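Side-chain contacts in putative exported protein (Aeromonas hydrophila subsp. hydrophila, PDB 4PJ2), which probably inhibits i-type lysozymes in the periplasm and binds a magnesium ion in a surface loop: residues Leu66-Leu69 and Asn70-Gln74; Gly111-Pro114 and Asn115-Val118. All coordinates share one frame; numbering follows the deposited sequence. Where two conformers were deposited one is given.

Interaction 1 of 2, residues Leu66-Leu69 and Asn70-Gln74; sequences LLDL and NGDKQ. With MG (magnesium ion), chain G.
Asp68 reaches from just past the end of strand 60-67 into the loop formed by Asn70-Gln74. Its CB and CG rest against Gln74 O, each 3.4 Å from it. With CG anti to the backbone N (chi1 -179°), the carboxylate is carried into the middle of the loop. There Asp68 OD1 binds the magnesium ion at 2.4 Å. The same oxygen accepts Gly71 N at 2.8 Å, a donor lying above the carboxylate plane, and weak, bent bonds from Asn70 N and Asp72 N. Asp68 OD2 takes Lys73 N at 2.7 Å, again from above the plane, so both oxygens are tied to the backbone turning round them. The alternate-residue ligands resemble the start of a DxDxDG (EF-hand-like) calcium loop, but Lys73 stands where the glycine would be and Glu76 comes earlier than the EF-hand glutamate. Asn70 OD1, Asp72 OD1 and the backbone Gln74 O also bind the magnesium, and Glu76 completes the site with both carboxylate oxygens. Asn70 and Asp72 each close an Asx turn: Asn70 OD1 accepts Asp72 N, and Asp72 OD1 accepts Gln74 N at 2.8 Å on its anti side, tilted out of the carboxylate plane.

Interaction 2 of 2, residues Gly111-Pro114 and Asn115-Val118; sequences GLAP and NEDV
Glu116 folds back over Ala113, and hydrogen bonds in both directions join the two residues. Glu116 N donates to Ala113 O at 3.0 Å with an N-H...O angle of 163°, from above the carbonyl plane. In return, Ala113 N gives a weak bond to Glu116 OE1, also 3.0 Å long. Glu116 CG stands beside its own backbone N (chi1 -79°) and the chain is extended beyond it, which brings the carboxylate alongside the preceding strand end. A water donates to Pro114 O and Glu116 O, 2.7 Å from each, and bridges the two carbonyls. At the exposed corner, in the conformer given, Asn115 ND2 is hydrogen-bonded to an acidic side chain of the chain of another protein in the assembly. Asp117 OD1 caps Gln120 N. Among the van der Waals contacts, Ala113 CB lies 3.6 Å from Glu116 CD, while Glu116 OE1 also approaches Leu112 CB at 3.7 Å. Leu112 CD2 meets Val118 CG2 at 3.9 Å, the two side chains crossing at about a right angle; both also pack on Leu90 of strand 90-98. The arrangement is a type I beta turn from Ala113 to Glu116, leading from a G1 beta bulge at Gly111 and Leu112 to the N-cap of helix 118-123.

Both interactions are local turns at strand ends of the same antiparallel sheet, on its two outermost strands: interaction 1 continues from strand 60-67, interaction 2 from strand 102-112. Their centres are 21 Å apart and they do not touch, but helix 118-123 relates them: interaction 2 leads into it, and Leu67 and Leu69 of interaction 1 pack against its Ile119. Interaction 1 lies at the surface, and its oxygens converge on a cation. Interaction 2 is partly buried: Leu112 and Val118 pack together on Leu90 of the sheet, while its polar groups serve the turn, the helix cap and a contact with the chain of another protein in the assembly. Hydrogen bonds shape both turns, but only interaction 1 adds a metal.

Interaction 1 of 2, residues Leu66-Leu69 and Asn70-Gln74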
loop_
_atom_site.group_PDB
_atom_site.type_symbol
_atom_site.label_atom_id
_atom_site.label_comp_id
_atom_site.label_asym_id
_atom_site.label_seq_id
_atom_site.Cartn_x
_atom_site.Cartn_y
_atom_site.Cartn_z
ATOM N N LEU A 66 10.926 13.519 -7.874
ATOM C CA LEU A 66 12.177 14.235 -7.658
ATOM C C LEU A 66 11.839 15.698 -7.450
ATOM O O LEU A 66 11.418 16.397 -8.385
ATOM C CB LEU A 66 13.115 14.114 -8.865
ATOM C CG LEU A 66 13.716 12.739 -9.116
ATOM C CD1 LEU A 66 14.542 12.750 -10.396
ATOM C CD2 LEU A 66 14.563 12.324 -7.924
ATOM N N LEU A 67 12.000 16.167 -6.220
ATOM C CA LEU A 67 11.573 17.519 -5.865
ATOM C C LEU A 67 12.455 18.034 -4.748
ATOM O O LEU A 67 12.830 17.275 -3.863
ATOM C CB LEU A 67 10.116 17.506 -5.403
ATOM C CG LEU A 67 9.057 17.204 -6.468
ATOM C CD1 LEU A 67 7.690 17.001 -5.836
ATOM C CD2 LEU A 67 8.986 18.323 -7.487
ATOM N N ASP A 68 12.800 19.314 -4.795
ATOM C CA ASP A 68 13.602 19.922 -3.744
ATOM C C ASP A 68 12.754 20.200 -2.508
ATOM O O ASP A 68 11.906 21.094 -2.519
ATOM C CB ASP A 68 14.214 21.223 -4.262
ATOM C CG ASP A 68 15.096 21.904 -3.239
ATOM O OD1 ASP A 68 15.447 21.267 -2.227
ATOM O OD2 ASP A 68 15.447 23.082 -3.454
ATOM N N LEU A 69 12.999 19.455 -1.435
ATOM C CA LEU A 69 12.214 19.567 -0.209
ATOM C C LEU A 69 12.896 20.433 0.836
ATOM O O LEU A 69 12.224 21.000 1.694
ATOM C CB LEU A 69 11.980 18.177 0.393
ATOM C CG LEU A 69 11.214 17.179 -0.463
ATOM C CD1 LEU A 69 11.126 15.860 0.291
ATOM C CD2 LEU A 69 9.833 17.705 -0.847
ATOM N N ASN A 70 14.224 20.510 0.782
ATOM C CA ASN A 70 14.986 21.203 1.818
ATOM C C ASN A 70 15.508 22.559 1.359
ATOM O O ASN A 70 16.134 23.278 2.131
ATOM C CB ASN A 70 16.144 20.334 2.327
ATOM C CG ASN A 70 17.160 20.000 1.245
ATOM O OD1 ASN A 70 17.039 20.427 0.095
ATOM N ND2 ASN A 70 18.175 19.227 1.618
ATOM N N GLY A 71 15.255 22.896 0.100
ATOM C CA GLY A 71 15.589 24.208 -0.420
ATOM C C GLY A 71 17.034 24.402 -0.845
ATOM O O GLY A 71 17.468 25.544 -1.017
ATOM N N ASP A 72 17.780 23.313 -1.022
ATOM C CA ASP A 72 19.167 23.418 -1.477
ATOM C C ASP A 72 19.274 23.390 -3.002
ATOM O O ASP A 72 20.365 23.235 -3.552
ATOM C CB ASP A 72 20.046 22.323 -0.855
ATOM C CG ASP A 72 19.721 20.925 -1.367
ATOM O OD1 ASP A 72 18.919 20.774 -2.311
ATOM O OD2 ASP A 72 20.295 19.958 -0.823
ATOM N N LYS A 73 18.129 23.523 -3.668
ATOM C CA LYS A 73 18.050 23.602 -5.128
ATOM C C LYS A 73 18.464 22.315 -5.842
ATOM O O LYS A 73 18.683 22.313 -7.050
ATOM C CB LYS A 73 18.849 24.809 -5.637
ATOM C CG LYS A 73 18.265 26.132 -5.157
ATOM C CD LYS A 73 19.130 27.324 -5.523
ATOM C CE LYS A 73 18.449 28.620 -5.111
ATOM N NZ LYS A 73 18.734 29.744 -6.054
ATOM N N GLN A 74 18.544 21.224 -5.085
ATOM C CA GLN A 74 18.740 19.885 -5.642
ATOM C C GLN A 74 17.531 19.041 -5.269
ATOM O O GLN A 74 16.978 19.218 -4.189
ATOM C CB GLN A 74 19.987 19.226 -5.057
ATOM C CG GLN A 74 21.287 19.965 -5.307
ATOM C CD GLN A 74 22.501 19.102 -5.002
ATOM O OE1 GLN A 74 22.689 18.650 -3.867
ATOM N NE2 GLN A 74 23.325 18.856 -6.020
HETATM MG MG MG G . 17.095 19.514 -2.015
#

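Interaction 2 of 2, residues Gly111-Pro114 and Asn115-Val118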
loop_
_atom_site.group_PDB
_atom_site.type_symbol
_atom_site.label_atom_id
_atom_site.label_comp_id
_atom_site.label_asym_id
_atom_site.label_seq_id
_atom_site.Cartn_x
_atom_site.Cartn_y
_atom_site.Cartn_z
ATOM N N GLY A 111 -0.198 6.969 6.487
ATOM C CA GLY A 111 -1.593 7.055 6.879
ATOM C C GLY A 111 -2.326 8.211 6.237
ATOM O O GLY A 111 -3.366 8.652 6.753
ATOM N N LEU A 112 -1.820 8.715 5.123
ATOM C CA LEU A 112 -2.435 9.848 4.419
ATOM C C LEU A 112 -3.587 9.374 3.578
ATOM O O LEU A 112 -3.591 8.281 3.054
ATOM C CB LEU A 112 -1.412 10.473 3.475
ATOM C CG LEU A 112 -0.437 11.516 4.004
ATOM C CD1 LEU A 112 0.213 11.143 5.278
ATOM C CD2 LEU A 112 0.623 11.785 2.958
ATOM N N ALA A 113 -4.627 10.207 3.451
ATOM C CA ALA A 113 -5.735 9.858 2.563
ATOM C C ALA A 113 -5.275 9.796 1.116
ATOM O O ALA A 113 -4.320 10.465 0.745
ATOM C CB ALA A 113 -6.881 10.875 2.702
ATOM N N PRO A 114 -5.964 9.016 0.279
ATOM C CA PRO A 114 -5.522 8.789 -1.110
ATOM C C PRO A 114 -5.111 10.050 -1.889
ATOM O O PRO A 114 -4.072 10.173 -2.521
ATOM C CB PRO A 114 -6.770 8.174 -1.746
ATOM C CG PRO A 114 -7.400 7.415 -0.640
ATOM C CD PRO A 114 -7.115 8.160 0.631
ATOM N N ASN A 115 -5.945 11.049 -1.792
ATOM C CA ASN A 115 -5.764 12.261 -2.587
ATOM C C ASN A 115 -5.023 13.370 -1.865
ATOM O O ASN A 115 -4.978 14.510 -2.349
ATOM C CB ASN A 115 -7.112 12.757 -3.082
ATOM C CG ASN A 115 -7.717 11.823 -4.087
ATOM O OD1 ASN A 115 -7.168 11.632 -5.176
ATOM N ND2 ASN A 115 -8.828 11.205 -3.728
ATOM N N GLU A 116 -4.441 13.052 -0.712
ATOM C CA GLU A 116 -3.681 14.045 0.040
ATOM C C GLU A 116 -2.310 14.309 -0.580
ATOM O O GLU A 116 -1.710 13.422 -1.198
ATOM C CB GLU A 116 -3.600 13.691 1.531
ATOM C CG GLU A 116 -4.891 14.057 2.268
ATOM C CD GLU A 116 -4.882 13.740 3.754
ATOM O OE1 GLU A 116 -3.943 13.058 4.223
ATOM O OE2 GLU A 116 -5.838 14.170 4.450
ATOM N N ASP A 117 -1.828 15.536 -0.438
ATOM C CA ASP A 117 -0.559 15.964 -1.003
ATOM C C ASP A 117 0.552 15.430 -0.122
ATOM O O ASP A 117 0.789 15.890 0.978
ATOM C CB ASP A 117 -0.533 17.496 -1.063
ATOM C CG ASP A 117 0.683 18.045 -1.789
ATOM O OD1 ASP A 117 1.710 17.364 -1.860
ATOM O OD2 ASP A 117 0.608 19.186 -2.295
ATOM N N VAL A 118 1.285 14.447 -0.651
ATOM C CA VAL A 118 2.363 13.781 0.084
ATOM C C VAL A 118 3.515 14.745 0.302
ATOM O O VAL A 118 4.167 14.751 1.339
ATOM C CB VAL A 118 2.855 12.562 -0.717
ATOM C CG1 VAL A 118 4.143 11.992 -0.143
ATOM C CG2 VAL A 118 1.772 11.503 -0.780
HETATM O O HOH W 1 -2.363 11.997 -3.446
#